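Local structure of cell shape determining protein MreC (Streptococcus pneumoniae, 2QF4) at residues Q4-L9 / F123-I128; G30-A35 / V54-T59; L40-G45 / V160-G165. The protein takes part in forming and maintaining cell shape, probably as part of the elongasome that synthesizes peripheral peptidoglycan, this chain being the major periplasmic domain. All coordinates share one frame; numbering follows the deposited sequence.

Interaction 1. Residues Q4-L9 / F123-I128; sequences QATKTL and FNVADI. With EDO (1,2-ethanediol), chain E.
Gln4 and Ala126 carry this contact through a pair of polar bonds. The flat carboxamide of Gln4 meets the backbone N-H and C=O of Ala126 and uses both of its ends: Ala126 N donates to Gln4 OE1 at 2.9 Å, and Gln4 NE2 donates to Ala126 O, also at 2.9 Å. Both are nearly straight, with 167° at the hydrogen. The first lies in the plane of the side-chain carbonyl, on a lone pair of OE1; in the second the donor is tilted out of the Ala126 carbonyl plane, while Ala126 O stays close to the plane of the Gln4 amide. Two bonds to one residue leave the amide little freedom to rotate. CG stands anti to the backbone N (chi1 -161°), and the extended chain beyond it carries the amide across to Ala126.

Van der Waals contact adds little. Ala126 CB lies 3.6 Å from Gln4 OE1. Val125 CG2 comes within 3.8 Å of Gln4 NE2 and, more loosely, 4.2 Å of Thr6 CG2, though Val125 has two conformers and these details are doubtful.

A 1,2-ethanediol molecule, probably from the crystallisation liquor, settles beside the amide pair. Its O1 donates to Asp127 O at 3.2 Å, and its C2 lies 3.2 Å from Ala126 O. The carboxylate of Asp127 is engaged elsewhere, in a salt bridge from OD1 to Lys76.

The contact lies at the surface, where the chain approaching strand 6-16 of one antiparallel barrel meets the start of strand 126-137 of the other. A side-chain amide here serves the N-H and C=O of one residue, much as a neighbouring strand would, and it bridges the two six-stranded barrels of this α-lytic protease-like fold.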
ATOM      1  N   GLN A   4       8.229  16.293  -0.036  1.00 20.68           N
ATOM      2  CA  GLN A   4       6.830  15.990  -0.308  1.00 17.51           C
ATOM      3  C   GLN A   4       5.882  16.799   0.554  1.00 13.78           C
ATOM      4  O   GLN A   4       6.190  17.203   1.681  1.00 13.28           O
ATOM      5  CB  GLN A   4       6.589  14.471  -0.103  1.00 19.59           C
ATOM      6  CG  GLN A   4       5.378  13.907  -0.738  1.00 22.24           C
ATOM      7  CD  GLN A   4       5.382  12.366  -0.766  1.00 20.98           C
ATOM      8  OE1 GLN A   4       5.266  11.738  -1.858  1.00 21.30           O
ATOM      9  NE2 GLN A   4       5.500  11.752   0.435  1.00 21.35           N
ATOM     10  N   ALA A   5       4.709  16.991  -0.000  1.00 12.18           N
ATOM     11  CA  ALA A   5       3.598  17.674   0.671  1.00 11.45           C
ATOM     12  C   ALA A   5       2.376  16.788   0.612  1.00 10.16           C
ATOM     13  O   ALA A   5       2.060  16.254  -0.455  1.00 11.20           O
ATOM     14  CB  ALA A   5       3.313  19.016   0.019  1.00 12.95           C
ATOM     15  N   THR A   6       1.721  16.582   1.746  1.00  9.10           N
ATOM     16  CA  THR A   6       0.569  15.699   1.843  1.00  9.19           C
ATOM     17  C   THR A   6      -0.598  16.384   2.515  1.00  8.90           C
ATOM     18  O   THR A   6      -0.473  17.409   3.174  1.00  9.77           O
ATOM     19  CB  THR A   6       0.840  14.341   2.545  1.00  9.84           C
ATOM     20  OG1 THR A   6       0.865  14.522   3.970  1.00 10.81           O
ATOM     21  CG2 THR A   6       2.146  13.692   2.052  1.00 11.52           C
ATOM     22  N   LYS A   7      -1.765  15.812   2.279  1.00  9.43           N
ATOM     23  CA  LYS A   7      -2.998  16.130   2.980  1.00 10.33           C
ATOM     24  C   LYS A   7      -3.518  14.853   3.602  1.00  9.45           C
ATOM     25  O   LYS A   7      -3.431  13.792   2.996  1.00 10.55           O
ATOM     26  CB  LYS A   7      -4.037  16.735   2.029  1.00 12.65           C
ATOM     27  CG  LYS A   7      -4.286  15.942   0.759  1.00 15.94           C
ATOM     28  CD  LYS A   7      -5.209  16.589  -0.220  1.00 16.63           C
ATOM     29  CE  LYS A   7      -5.372  15.675  -1.408  1.00 18.81           C
ATOM     30  NZ  LYS A   7      -6.329  16.209  -2.420  1.00 21.76           N
ATOM     31  N   THR A   8      -4.064  14.965   4.804  1.00  9.56           N
ATOM     32  CA  THR A   8      -4.458  13.792   5.551  1.00  9.90           C
ATOM     33  C   THR A   8      -5.829  13.977   6.160  1.00  9.26           C
ATOM     34  O   THR A   8      -6.293  15.093   6.370  1.00 10.36           O
ATOM     35  CB  THR A   8      -3.474  13.476   6.690  1.00  9.98           C
ATOM     36  OG1 THR A   8      -3.722  14.348   7.813  1.00 11.09           O
ATOM     37  CG2 THR A   8      -2.011  13.576   6.277  1.00 10.47           C
ATOM     38  N   LEU A   9      -6.453  12.854   6.481  1.00  9.53           N
ATOM     39  CA  LEU A   9      -7.761  12.847   7.120  1.00 10.30           C
ATOM     40  C   LEU A   9      -7.885  11.587   7.953  1.00 10.48           C
ATOM     41  O   LEU A   9      -7.784  10.476   7.417  1.00 10.95           O
ATOM     42  CB  LEU A   9      -8.850  12.841   6.018  1.00 12.04           C
ATOM     43  CG  LEU A   9     -10.299  12.812   6.486  1.00 13.42           C
ATOM     44  CD1 LEU A   9     -10.659  13.962   7.416  1.00 15.27           C
ATOM     45  CD2 LEU A   9     -11.235  12.719   5.298  1.00 14.30           C
ATOM     46  N   PHE A 123      -1.684   6.280  -6.759  1.00  8.98           N
ATOM     47  CA  PHE A 123      -1.558   6.431  -5.297  1.00  8.04           C
ATOM     48  C   PHE A 123      -0.214   7.070  -5.048  1.00  8.36           C
ATOM     49  O   PHE A 123       0.711   6.465  -4.565  1.00  9.57           O
ATOM     50  CB  PHE A 123      -1.764   5.084  -4.638  1.00  8.88           C
ATOM     51  CG  PHE A 123      -3.170   4.574  -4.800  1.00  8.41           C
ATOM     52  CD1 PHE A 123      -4.190   5.098  -4.035  1.00  9.26           C
ATOM     53  CD2 PHE A 123      -3.484   3.616  -5.729  1.00  9.46           C
ATOM     54  CE1 PHE A 123      -5.490   4.700  -4.204  1.00  9.54           C
ATOM     55  CE2 PHE A 123      -4.798   3.201  -5.896  1.00 10.46           C
ATOM     56  CZ  PHE A 123      -5.798   3.753  -5.132  1.00 10.36           C
ATOM     57  N   ASN A 124      -0.152   8.353  -5.377  1.00  8.32           N
ATOM     58  CA  ASN A 124       1.096   9.065  -5.610  1.00  8.95           C
ATOM     59  C   ASN A 124       1.687   9.717  -4.385  1.00  9.20           C
ATOM     60  O   ASN A 124       2.084  10.847  -4.404  1.00 10.74           O
ATOM     61  CB  ASN A 124       0.953  10.061  -6.787  1.00  9.45           C
ATOM     62  CG  ASN A 124      -0.023  11.187  -6.544  1.00  9.59           C
ATOM     63  OD1 ASN A 124      -0.887  11.094  -5.703  1.00 10.57           O
ATOM     64  ND2 ASN A 124       0.150  12.291  -7.268  1.00 12.15           N
ATOM     65  N   VAL A 125       1.780   8.963  -3.285  1.00  9.29           N
ATOM     66  CA  VAL A 125       2.429   9.414  -2.066  1.00  9.74           C
ATOM     67  C   VAL A 125       3.521   8.418  -1.714  1.00  9.07           C
ATOM     68  O   VAL A 125       3.248   7.269  -1.416  1.00  9.72           O
ATOM     69  CB  VAL A 125       1.460   9.618  -0.861  1.00 10.95           C
ATOM     70  CG1 VAL A 125       0.417   8.541  -0.782  0.50 11.05           C
ATOM     71  CG2 VAL A 125       2.197   9.794   0.444  0.50 11.58           C
ATOM     72  N   ALA A 126       4.745   8.904  -1.711  1.00  9.43           N
ATOM     73  CA  ALA A 126       5.920   8.106  -1.456  1.00  9.72           C
ATOM     74  C   ALA A 126       6.290   8.040   0.028  1.00  9.70           C
ATOM     75  O   ALA A 126       5.843   8.857   0.832  1.00 10.40           O
ATOM     76  CB  ALA A 126       7.107   8.676  -2.276  1.00 10.93           C
ATOM     77  N   ASP A 127       7.096   7.033   0.376  1.00  9.62           N
ATOM     78  CA  ASP A 127       7.834   6.947   1.631  1.00  9.99           C
ATOM     79  C   ASP A 127       7.035   6.460   2.830  1.00 10.47           C
ATOM     80  O   ASP A 127       7.547   6.420   3.933  1.00 12.10           O
ATOM     81  CB  ASP A 127       8.570   8.277   1.949  1.00 11.34           C
ATOM     82  CG  ASP A 127       9.501   8.700   0.834  1.00 13.98           C
ATOM     83  OD1 ASP A 127      10.171   7.876   0.226  1.00 15.78           O
ATOM     84  OD2 ASP A 127       9.561   9.916   0.539  1.00 21.11           O
ATOM     85  N   ILE A 128       5.813   6.011   2.630  1.00  9.31           N
ATOM     86  CA  ILE A 128       5.054   5.416   3.707  1.00  9.46           C
ATOM     87  C   ILE A 128       5.606   3.998   3.935  1.00  8.67           C
ATOM     88  O   ILE A 128       5.745   3.235   2.977  1.00  8.62           O
ATOM     89  CB  ILE A 128       3.568   5.307   3.353  1.00  8.88           C
ATOM     90  CG1 ILE A 128       2.961   6.686   3.106  1.00 10.08           C
ATOM     91  CG2 ILE A 128       2.806   4.559   4.452  1.00 10.04           C
ATOM     92  CD1 ILE A 128       1.568   6.635   2.456  1.00 11.86           C
TER
HETATM   93  C1  EDO E 603       5.671   9.606   5.392  1.00 36.66           C
HETATM   94  O1  EDO E 603       5.766   8.250   5.831  1.00 37.87           O
HETATM   95  C2  EDO E 603       5.329   9.635   3.910  1.00 35.28           C
HETATM   96  O2  EDO E 603       4.142  10.412   3.731  1.00 36.48           O

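Interaction 2. Residues G30-A35 / V54-T59; sequences GRSKGA and VEENST
Arg31 and Ser32 offer successive backbone N-H groups to successive carbonyls of 54-59. Arg31 N binds Glu55 O at 3.0 Å, almost straight at 175°, and Ser32 N binds Glu56 O at 3.0 Å. Ser32 OG lies 3.1 Å from Glu56 O and 3.0 Å from Asn57 OD1, and its single proton could go to either. OG stands between the backbone N and the carbonyl carbon (chi1 73°), which keeps it close to both. In the Arg31 conformer given here, one of two, NH2 makes a weak hydrogen bond to Val54 O while Val54 CG1 lies over one guanidinium face, displaced toward its rim.

Next to these bonds Gly30 CA lies 3.6 Å from Glu55 O, where a CB would collide with Glu55 O and Ser58 O, and Ala35 CB packs 3.4 Å from Thr59 OG1.

Each loop is braced from within. Gly30 O accepts from Lys33 N and Ala35 N, which reach it from opposite faces of its plane, while Glu55 N binds Ser58 O at 2.8 Å. Thr59 OG1 is held by Ala29 O.

Backbone N-H to C=O bonds thus fix the loops together; the Arg31 and Glu56 charges, beyond salt-bridge distance, could add at most modest attraction.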
ATOM      1  N   GLY A  30     -16.010  11.083   4.121  1.00 14.53           N
ATOM      2  CA  GLY A  30     -15.431  11.237   2.845  1.00 15.25           C
ATOM      3  C   GLY A  30     -15.263  12.550   2.199  1.00 14.79           C
ATOM      4  O   GLY A  30     -14.513  13.321   2.716  1.00 15.96           O
ATOM      5  N   ARG A  31     -15.833  12.701   1.011  1.00 17.73           N
ATOM      6  CA  ARG A  31     -15.464  13.841   0.161  1.00 19.35           C
ATOM      7  C   ARG A  31     -15.780  15.165   0.826  1.00 19.70           C
ATOM      8  O   ARG A  31     -15.010  16.126   0.694  1.00 20.35           O
ATOM      9  CB  ARG A  31     -16.162  13.754  -1.190  1.00 19.99           C
ATOM     10  CG  ARG A  31     -15.796  14.693  -2.320  0.50 20.22           C
ATOM     11  CD  ARG A  31     -16.649  14.314  -3.549  0.50 23.42           C
ATOM     12  NE  ARG A  31     -16.217  13.047  -4.164  0.50 23.83           N
ATOM     13  CZ  ARG A  31     -16.938  11.928  -4.270  0.50 24.32           C
ATOM     14  NH1 ARG A  31     -18.185  11.844  -3.813  0.50 22.21           N
ATOM     15  NH2 ARG A  31     -16.395  10.860  -4.850  0.50 27.46           N
ATOM     16  N   SER A  32     -16.871  15.207   1.602  1.00 19.30           N
ATOM     17  CA  SER A  32     -17.254  16.448   2.284  1.00 19.49           C
ATOM     18  C   SER A  32     -16.182  16.920   3.271  1.00 19.58           C
ATOM     19  O   SER A  32     -16.166  18.111   3.641  1.00 21.70           O
ATOM     20  CB  SER A  32     -18.590  16.273   2.988  1.00 19.29           C
ATOM     21  OG  SER A  32     -18.468  15.454   4.141  1.00 21.11           O
ATOM     22  N   LYS A  33     -15.312  15.994   3.706  1.00 19.75           N
ATOM     23  CA  LYS A  33     -14.197  16.304   4.592  1.00 20.11           C
ATOM     24  C   LYS A  33     -12.821  16.161   3.943  1.00 19.92           C
ATOM     25  O   LYS A  33     -11.804  16.265   4.609  1.00 21.36           O
ATOM     26  CB  LYS A  33     -14.275  15.448   5.856  1.00 20.96           C
ATOM     27  CG  LYS A  33     -15.252  15.978   6.852  1.00 22.57           C
ATOM     28  CD  LYS A  33     -15.487  15.029   7.982  1.00 23.20           C
ATOM     29  CE  LYS A  33     -16.480  15.627   8.974  1.00 24.42           C
ATOM     30  NZ  LYS A  33     -16.746  14.676  10.098  1.00 26.92           N
ATOM     31  N   GLY A  34     -12.808  15.995   2.631  1.00 20.08           N
ATOM     32  CA  GLY A  34     -11.564  16.045   1.875  1.00 19.39           C
ATOM     33  C   GLY A  34     -10.984  14.716   1.432  1.00 18.34           C
ATOM     34  O   GLY A  34      -9.882  14.683   0.884  1.00 19.31           O
ATOM     35  N   ALA A  35     -11.699  13.614   1.639  1.00 16.60           N
ATOM     36  CA  ALA A  35     -11.224  12.328   1.134  1.00 16.02           C
ATOM     37  C   ALA A  35     -11.141  12.401  -0.390  1.00 17.04           C
ATOM     38  O   ALA A  35     -12.013  13.010  -1.049  1.00 18.67           O
ATOM     39  CB  ALA A  35     -12.165  11.229   1.581  1.00 14.96           C
ATOM     40  N   VAL A  54     -14.793   6.789  -2.708  1.00 15.70           N
ATOM     41  CA  VAL A  54     -15.135   7.944  -1.904  1.00 16.06           C
ATOM     42  C   VAL A  54     -16.614   8.268  -2.103  1.00 16.83           C
ATOM     43  O   VAL A  54     -17.049   8.499  -3.244  1.00 18.24           O
ATOM     44  CB  VAL A  54     -14.278   9.152  -2.295  1.00 16.95           C
ATOM     45  CG1 VAL A  54     -14.645  10.351  -1.455  1.00 18.15           C
ATOM     46  CG2 VAL A  54     -12.769   8.802  -2.163  1.00 18.06           C
ATOM     47  N   GLU A  55     -17.382   8.268  -1.018  1.00 16.31           N
ATOM     48  CA  GLU A  55     -18.761   8.781  -1.016  1.00 17.07           C
ATOM     49  C   GLU A  55     -18.756  10.140  -0.345  1.00 16.60           C
ATOM     50  O   GLU A  55     -17.740  10.617   0.105  1.00 16.60           O
ATOM     51  CB  GLU A  55     -19.717   7.829  -0.310  1.00 18.61           C
ATOM     52  CG  GLU A  55     -19.691   6.388  -0.822  1.00 23.41           C
ATOM     53  CD  GLU A  55     -20.187   6.224  -2.239  0.50 27.03           C
ATOM     54  OE1 GLU A  55     -21.333   5.752  -2.418  0.50 29.67           O
ATOM     55  OE2 GLU A  55     -19.420   6.542  -3.179  0.50 29.61           O
ATOM     56  N   GLU A  56     -19.912  10.805  -0.291  1.00 18.42           N
ATOM     57  CA  GLU A  56     -19.936  12.145   0.298  1.00 17.26           C
ATOM     58  C   GLU A  56     -19.516  12.126   1.762  1.00 15.36           C
ATOM     59  O   GLU A  56     -18.770  12.999   2.206  1.00 16.38           O
ATOM     60  CB  GLU A  56     -21.307  12.795   0.163  1.00 18.96           C
ATOM     61  CG  GLU A  56     -21.393  14.239   0.693  1.00 21.18           C
ATOM     62  CD  GLU A  56     -20.557  15.242  -0.078  1.00 25.99           C
ATOM     63  OE1 GLU A  56     -19.995  14.887  -1.134  1.00 27.60           O
ATOM     64  OE2 GLU A  56     -20.473  16.409   0.383  1.00 29.14           O
ATOM     65  N   ASN A  57     -19.956  11.109   2.521  1.00 15.48           N
ATOM     66  CA  ASN A  57     -19.676  11.071   3.960  1.00 15.27           C
ATOM     67  C   ASN A  57     -18.978   9.808   4.474  1.00 14.23           C
ATOM     68  O   ASN A  57     -18.866   9.621   5.680  1.00 15.54           O
ATOM     69  CB  ASN A  57     -20.970  11.329   4.752  1.00 16.35           C
ATOM     70  CG  ASN A  57     -21.529  12.697   4.496  1.00 20.20           C
ATOM     71  OD1 ASN A  57     -20.851  13.700   4.701  1.00 23.41           O
ATOM     72  ND2 ASN A  57     -22.743  12.748   4.018  1.00 25.31           N
ATOM     73  N   SER A  58     -18.510   8.954   3.566  1.00 13.20           N
ATOM     74  CA  SER A  58     -17.802   7.731   3.932  1.00 12.56           C
ATOM     75  C   SER A  58     -16.812   7.416   2.850  1.00 11.74           C
ATOM     76  O   SER A  58     -16.919   7.919   1.719  1.00 12.90           O
ATOM     77  CB  SER A  58     -18.784   6.559   4.100  1.00 12.54           C
ATOM     78  OG  SER A  58     -19.485   6.244   2.907  1.00 16.08           O
ATOM     79  N   THR A  59     -15.872   6.542   3.200  1.00 10.90           N
ATOM     80  CA  THR A  59     -14.802   6.112   2.312  1.00 10.31           C
ATOM     81  C   THR A  59     -14.563   4.622   2.552  1.00  9.50           C
ATOM     82  O   THR A  59     -14.505   4.170   3.677  1.00  9.55           O
ATOM     83  CB  THR A  59     -13.480   6.861   2.621  1.00 10.43           C
ATOM     84  OG1 THR A  59     -13.678   8.254   2.408  1.00 12.60           O
ATOM     85  CG2 THR A  59     -12.327   6.421   1.726  1.00 11.38           C
TER

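Interaction 3. Residues L40-G45 / V160-G165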
ATOM      1  N   LEU A  40      -3.949   6.893   0.073  1.00  8.05           N
ATOM      2  CA  LEU A  40      -3.567   5.659   0.751  1.00  7.81           C
ATOM      3  C   LEU A  40      -4.037   5.734   2.185  1.00  7.96           C
ATOM      4  O   LEU A  40      -4.450   6.784   2.652  1.00  9.86           O
ATOM      5  CB  LEU A  40      -2.066   5.405   0.620  1.00  8.65           C
ATOM      6  CG  LEU A  40      -1.598   5.061  -0.810  1.00  8.24           C
ATOM      7  CD1 LEU A  40      -0.087   4.920  -0.849  1.00 12.60           C
ATOM      8  CD2 LEU A  40      -2.246   3.740  -1.271  1.00  9.83           C
ATOM      9  N   ALA A  41      -4.029   4.598   2.867  1.00  7.76           N
ATOM     10  CA  ALA A  41      -4.555   4.468   4.210  1.00  8.16           C
ATOM     11  C   ALA A  41      -3.507   3.845   5.120  1.00  7.95           C
ATOM     12  O   ALA A  41      -2.878   2.836   4.768  1.00  8.19           O
ATOM     13  CB  ALA A  41      -5.816   3.587   4.178  1.00  8.77           C
ATOM     14  N   ILE A  42      -3.307   4.473   6.279  1.00  8.77           N
ATOM     15  CA  ILE A  42      -2.295   4.092   7.257  1.00  9.72           C
ATOM     16  C   ILE A  42      -2.885   3.825   8.643  1.00  9.81           C
ATOM     17  O   ILE A  42      -3.890   4.413   9.070  1.00 10.00           O
ATOM     18  CB  ILE A  42      -1.154   5.158   7.302  1.00 11.16           C
ATOM     19  CG1 ILE A  42      -1.461   6.399   8.062  0.50 10.15           C
ATOM     20  CG2 ILE A  42      -0.725   5.535   5.892  0.50 10.50           C
ATOM     21  CD1 ILE A  42      -0.194   7.205   8.394  0.50 11.76           C
ATOM     22  N   ALA A  43      -2.221   2.937   9.352  1.00 10.35           N
ATOM     23  CA  ALA A  43      -2.487   2.667  10.757  1.00 11.87           C
ATOM     24  C   ALA A  43      -1.203   2.250  11.356  1.00 13.66           C
ATOM     25  O   ALA A  43      -0.407   1.568  10.738  1.00 13.88           O
ATOM     26  CB  ALA A  43      -3.508   1.540  10.923  1.00 14.27           C
ATOM     27  N   ASN A  44      -1.008   2.599  12.627  1.00 16.22           N
ATOM     28  CA  ASN A  44       0.170   2.132  13.351  1.00 20.23           C
ATOM     29  C   ASN A  44       1.470   2.492  12.587  1.00 19.45           C
ATOM     30  O   ASN A  44       2.439   1.720  12.631  1.00 23.30           O
ATOM     31  CB  ASN A  44       0.052   0.594  13.571  1.00 21.23           C
ATOM     32  CG  ASN A  44      -1.137   0.174  14.489  1.00 24.63           C
ATOM     33  OD1 ASN A  44      -1.482   0.873  15.434  1.00 29.35           O
ATOM     34  ND2 ASN A  44      -1.719  -1.006  14.218  1.00 24.09           N
ATOM     35  N   GLY A  45       1.504   3.647  11.926  1.00 19.17           N
ATOM     36  CA  GLY A  45       2.700   4.096  11.197  1.00 18.50           C
ATOM     37  C   GLY A  45       2.954   3.511   9.815  1.00 17.11           C
ATOM     38  O   GLY A  45       3.893   3.948   9.115  1.00 19.45           O
ATOM     39  N   VAL A 160      -9.287   3.746  14.140  1.00 12.51           N
ATOM     40  CA  VAL A 160      -9.133   5.024  13.436  1.00 11.67           C
ATOM     41  C   VAL A 160      -8.080   4.759  12.370  1.00 10.45           C
ATOM     42  O   VAL A 160      -7.046   4.151  12.643  1.00 11.99           O
ATOM     43  CB  VAL A 160      -8.692   6.163  14.386  1.00 11.50           C
ATOM     44  CG1 VAL A 160      -8.347   7.426  13.595  1.00 13.82           C
ATOM     45  CG2 VAL A 160      -9.767   6.413  15.471  1.00 13.92           C
ATOM     46  N   ILE A 161      -8.357   5.210  11.160  1.00  9.60           N
ATOM     47  CA  ILE A 161      -7.453   5.091  10.024  1.00  9.60           C
ATOM     48  C   ILE A 161      -7.160   6.485   9.513  1.00  9.14           C
ATOM     49  O   ILE A 161      -8.029   7.329   9.487  1.00  9.11           O
ATOM     50  CB  ILE A 161      -8.114   4.248   8.926  1.00  9.17           C
ATOM     51  CG1 ILE A 161      -8.394   2.826   9.422  1.00 10.95           C
ATOM     52  CG2 ILE A 161      -7.305   4.240   7.632  1.00 10.68           C
ATOM     53  CD1 ILE A 161      -7.196   1.981   9.766  1.00 12.41           C
ATOM     54  N   GLU A 162      -5.919   6.707   9.112  1.00  9.47           N
ATOM     55  CA  GLU A 162      -5.532   7.955   8.494  1.00  9.80           C
ATOM     56  C   GLU A 162      -5.387   7.807   6.986  1.00  9.09           C
ATOM     57  O   GLU A 162      -4.635   6.984   6.501  1.00  9.24           O
ATOM     58  CB  GLU A 162      -4.217   8.439   9.097  1.00 10.55           C
ATOM     59  CG  GLU A 162      -3.826   9.832   8.609  1.00 12.72           C
ATOM     60  CD  GLU A 162      -2.563  10.334   9.243  1.00 17.01           C
ATOM     61  OE1 GLU A 162      -2.261   9.961  10.387  1.00 23.31           O
ATOM     62  OE2 GLU A 162      -1.885  11.147   8.630  1.00 21.55           O
ATOM     63  N   LEU A 163      -6.129   8.596   6.238  1.00  8.73           N
ATOM     64  CA  LEU A 163      -5.998   8.683   4.787  1.00  8.74           C
ATOM     65  C   LEU A 163      -4.964   9.754   4.475  1.00  9.31           C
ATOM     66  O   LEU A 163      -4.900  10.796   5.131  1.00 10.10           O
ATOM     67  CB  LEU A 163      -7.326   9.089   4.164  1.00  9.37           C
ATOM     68  CG  LEU A 163      -8.512   8.168   4.408  1.00  9.59           C
ATOM     69  CD1 LEU A 163      -9.730   8.733   3.713  1.00 12.27           C
ATOM     70  CD2 LEU A 163      -8.176   6.716   3.994  1.00 10.93           C
ATOM     71  N   VAL A 164      -4.132   9.492   3.461  1.00  9.79           N
ATOM     72  CA  VAL A 164      -3.012  10.396   3.111  1.00 10.94           C
ATOM     73  C   VAL A 164      -2.961  10.479   1.585  1.00 11.26           C
ATOM     74  O   VAL A 164      -2.924   9.470   0.881  1.00 12.26           O
ATOM     75  CB  VAL A 164      -1.664   9.871   3.652  1.00 13.55           C
ATOM     76  CG1 VAL A 164      -0.498  10.835   3.344  0.80 14.86           C
ATOM     77  CG2 VAL A 164      -1.700   9.619   5.178  0.80 16.29           C
ATOM     78  N   GLY A 165      -2.918  11.702   1.068  1.00 10.88           N
ATOM     79  CA  GLY A 165      -2.763  11.948  -0.365  1.00 11.45           C
ATOM     80  C   GLY A 165      -1.735  13.038  -0.631  1.00 10.38           C
ATOM     81  O   GLY A 165      -1.417  13.813   0.230  1.00 10.42           O
TER
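Leu40 and Val164 form one antiparallel hydrogen-bonded pair, and Ile42 and Glu162 form the next. Leu40 N binds Val164 O at 2.9 Å and Val164 N returns to Leu40 O at 2.8 Å, with both donors somewhat tilted from the carbonyl planes. In the second pair Ile42 N binds Glu162 O at 2.8 Å and Glu162 N binds Ile42 O at 3.1 Å. Between them Ala41 faces Leu163 as a non-hydrogen-bonded pair, where the backbones draw in and CA-H groups point at carbonyls: Leu163 CA is 3.2 Å from Leu40 O.

Side chains meet on both faces. On the side of Ala41 and Leu163, Ala41 CB touches two branched chains of the partner strand, 3.8 Å from Ile161 CG2 and 3.9 Å from Leu163 CD2. The ethyl arm of Ile161 brings CD1 to 3.9 Å from Ala43 CB on strand 40-43. On the opposite face Ile42 and Glu162 lie side by side and point the same way. Ile42 CG1 rests against Glu162 CB in the conformer given, one of two, and the extended Glu162 chain runs on beside it to place OE1 near Ile42 CD1.

Strand 160-166 lies between strands 40-43 and 6-16, its backbone also bonding to Lys7, Leu9 and Ala11, while 40-43 passes its other edge to strand 46-54. Leu163 and Ala41 join Val61 on the inside of this barrel. Leu40, on the other face, turns to Phe123 and Val125 in the loop leading into strand 126-137 of the second barrel.

In the fold
From the N terminus, residues 4-9 lead into strand 6-16 of the first barrel and, through interaction 1, close a loop of more than a hundred residues back to 123-128, at the start of strand 126-137 in the second barrel. Interaction 2 is nested inside that loop, joining the loop after strand 24-27 to the loop between strands 46-54 and 59-63. Interaction 3 crosses both: residues 40-45 fall between the halves of interaction 2, and their partner 160-165 comes after 123-128. It brings the chain back from the second barrel to complete the first. Interactions 1 and 3 share the neighbouring strands 6-16 and 160-166, and Leu163 packs on Ala35 and Thr59 of interaction 2.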